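Local coordinates for protein GH18 chiitnase (Pseudoalteromonas aurantia, PDB 6K7Z) that probably hydrolyses internal beta-1,4-glycosidic bonds of chitin as an endochitinase of glycoside hydrolase family 18, at residues I114-T119 with Q132-L137. Numbering follows the deposited sequence.
Sequences IDYEDT and QFLISL
Ile114 meets the helical segment 132-137 with two separate methyls. The side chains of Ile114 and Leu137 come together tip to tip, with Ile114 CD1 4.0 Å from Leu137 CD2. On its other branch, Ile114 CG2 passes Leu134 CD2 at 4.1 Å, Ile114 and Leu134 sliding past each other in opposite directions. Tyr116 also turns toward the helix, CG anti to the backbone N (chi1 177°). Both methyls of Leu134 lie over one face of its ring, each offset from the centre: CD1 over the side of Tyr116 CD2 and CE2, CD2 over that of Tyr116 CG and CD1. Leu134 CD1 makes a CH-pi contact, 4.0 Å from the ring centroid. On the opposite face, the backbone N of Asp118 lies above the rim. Phe133 adds an oblique aromatic contact, the planes at 42°, in which Tyr116 CE1 approaches the edge of the Phe133 ring, 3.8 Å from Phe133 CD2. The Tyr116 hydroxyl hydrogen-bonds to that of Tyr128, which also bonds Asp118 OD2. An alanine in place of Tyr116 would probably open a gap beside Phe133 and Leu134 and leave the Tyr128 hydroxyl without one of its partners. Tyr116 lies between the last Asp and the Glu of the DxDxE signature of family 18 chitinases, whose Glu, here Glu117, is probably the catalytic acid. The contact thus packs strand 111-115 and the residues that follow it on helix 130-144, within a beta-alpha-beta unit of the TIM barrel, with helix 93-106 touching Phe133 and Leu137, and helix 169-177 and strand 151-154 touching Leu134.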
loop_
_atom_site.group_PDB
_atom_site.type_symbol
_atom_site.label_atom_id
_atom_site.label_comp_id
_atom_site.label_asym_id
_atom_site.label_seq_id
_atom_site.Cartn_x
_atom_site.Cartn_y
_atom_site.Cartn_z
ATOM N N ILE A 114 -3.841 -2.716 -2.627
ATOM C CA ILE A 114 -4.906 -3.259 -1.798
ATOM C C ILE A 114 -4.535 -2.914 -0.365
ATOM O O ILE A 114 -3.723 -3.597 0.261
ATOM C CB ILE A 114 -5.092 -4.762 -2.007
ATOM C CG1 ILE A 114 -5.591 -5.010 -3.437
ATOM C CG2 ILE A 114 -6.055 -5.337 -0.976
ATOM C CD1 ILE A 114 -5.466 -6.443 -3.867
ATOM N N ASP A 115 -5.107 -1.824 0.142
ATOM C CA ASP A 115 -4.797 -1.355 1.489
ATOM C C ASP A 115 -5.843 -1.925 2.441
ATOM O O ASP A 115 -6.787 -1.254 2.862
ATOM C CB ASP A 115 -4.750 0.165 1.519
ATOM C CG ASP A 115 -4.286 0.720 2.861
ATOM O OD1 ASP A 115 -4.022 -0.068 3.794
ATOM O OD2 ASP A 115 -4.175 1.960 2.986
ATOM N N TYR A 116 -5.649 -3.191 2.789
ATOM C CA TYR A 116 -6.608 -3.975 3.562
ATOM C C TYR A 116 -6.204 -3.974 5.035
ATOM O O TYR A 116 -5.097 -4.404 5.376
ATOM C CB TYR A 116 -6.657 -5.396 3.012
ATOM C CG TYR A 116 -7.554 -6.357 3.746
ATOM C CD1 TYR A 116 -8.879 -6.492 3.390
ATOM C CD2 TYR A 116 -7.060 -7.160 4.775
ATOM C CE1 TYR A 116 -9.706 -7.392 4.040
ATOM C CE2 TYR A 116 -7.883 -8.071 5.435
ATOM C CZ TYR A 116 -9.206 -8.183 5.054
ATOM O OH TYR A 116 -10.046 -9.081 5.684
ATOM N N GLU A 117 -7.113 -3.511 5.908
ATOM C CA GLU A 117 -6.805 -3.340 7.329
ATOM C C GLU A 117 -7.816 -4.041 8.243
ATOM O O GLU A 117 -7.887 -3.733 9.437
ATOM C CB GLU A 117 -6.721 -1.845 7.665
ATOM C CG GLU A 117 -5.956 -1.013 6.610
ATOM C CD GLU A 117 -5.392 0.309 7.156
ATOM O OE1 GLU A 117 -5.803 0.716 8.254
ATOM O OE2 GLU A 117 -4.530 0.929 6.491
ATOM N N ASP A 118 -8.599 -4.990 7.722
ATOM C CA ASP A 118 -9.660 -5.630 8.511
ATOM C C ASP A 118 -9.061 -6.791 9.304
ATOM O O ASP A 118 -9.209 -7.972 8.976
ATOM C CB ASP A 118 -10.807 -6.082 7.613
ATOM C CG ASP A 118 -12.000 -6.597 8.409
ATOM O OD1 ASP A 118 -12.028 -6.412 9.647
ATOM O OD2 ASP A 118 -12.897 -7.194 7.801
ATOM N N THR A 119 -8.376 -6.429 10.391
ATOM C CA THR A 119 -7.639 -7.403 11.185
ATOM C C THR A 119 -8.551 -8.498 11.730
ATOM O O THR A 119 -8.148 -9.668 11.821
ATOM C CB THR A 119 -6.932 -6.671 12.323
ATOM O OG1 THR A 119 -6.109 -5.637 11.766
ATOM C CG2 THR A 119 -6.081 -7.629 13.148
ATOM N N GLN A 132 -8.584 -15.937 2.668
ATOM C CA GLN A 132 -9.133 -16.454 1.422
ATOM C C GLN A 132 -9.710 -15.335 0.564
ATOM O O GLN A 132 -9.650 -15.410 -0.670
ATOM C CB GLN A 132 -10.182 -17.529 1.709
ATOM C CG GLN A 132 -10.850 -18.054 0.438
ATOM C CD GLN A 132 -9.844 -18.687 -0.530
ATOM O OE1 GLN A 132 -9.074 -19.575 -0.152
ATOM N NE2 GLN A 132 -9.832 -18.205 -1.779
ATOM N N PHE A 133 -10.252 -14.286 1.195
ATOM C CA PHE A 133 -10.715 -13.124 0.443
ATOM C C PHE A 133 -9.561 -12.480 -0.314
ATOM O O PHE A 133 -9.653 -12.227 -1.522
ATOM C CB PHE A 133 -11.366 -12.116 1.387
ATOM C CG PHE A 133 -11.609 -10.771 0.755
ATOM C CD1 PHE A 133 -12.519 -10.631 -0.284
ATOM C CD2 PHE A 133 -10.938 -9.642 1.206
ATOM C CE1 PHE A 133 -12.749 -9.396 -0.862
ATOM C CE2 PHE A 133 -11.156 -8.397 0.634
ATOM C CZ PHE A 133 -12.064 -8.269 -0.407
ATOM N N LEU A 134 -8.459 -12.214 0.386
ATOM C CA LEU A 134 -7.317 -11.588 -0.262
ATOM C C LEU A 134 -6.703 -12.504 -1.310
ATOM O O LEU A 134 -6.264 -12.041 -2.366
ATOM C CB LEU A 134 -6.296 -11.201 0.793
ATOM C CG LEU A 134 -6.827 -10.113 1.716
ATOM C CD1 LEU A 134 -5.868 -9.960 2.880
ATOM C CD2 LEU A 134 -6.959 -8.801 0.964
ATOM N N ILE A 135 -6.667 -13.806 -1.040
ATOM C CA ILE A 135 -6.161 -14.754 -2.031
ATOM C C ILE A 135 -7.023 -14.726 -3.288
ATOM O O ILE A 135 -6.515 -14.586 -4.405
ATOM C CB ILE A 135 -6.091 -16.163 -1.423
ATOM C CG1 ILE A 135 -4.934 -16.223 -0.427
ATOM C CG2 ILE A 135 -5.985 -17.243 -2.513
ATOM C CD1 ILE A 135 -4.984 -17.419 0.491
ATOM N N SER A 136 -8.337 -14.858 -3.125
ATOM C CA SER A 136 -9.230 -14.859 -4.286
ATOM C C SER A 136 -9.223 -13.516 -5.004
ATOM O O SER A 136 -9.187 -13.465 -6.239
ATOM C CB SER A 136 -10.652 -15.226 -3.857
ATOM O OG SER A 136 -11.539 -15.117 -4.968
ATOM N N LEU A 137 -9.293 -12.413 -4.252
ATOM C CA LEU A 137 -9.253 -11.102 -4.891
ATOM C C LEU A 137 -7.966 -10.915 -5.691
ATOM O O LEU A 137 -8.000 -10.427 -6.826
ATOM C CB LEU A 137 -9.400 -9.994 -3.849
ATOM C CG LEU A 137 -9.321 -8.578 -4.424
ATOM C CD1 LEU A 137 -10.447 -8.329 -5.423
ATOM C CD2 LEU A 137 -9.322 -7.521 -3.307
#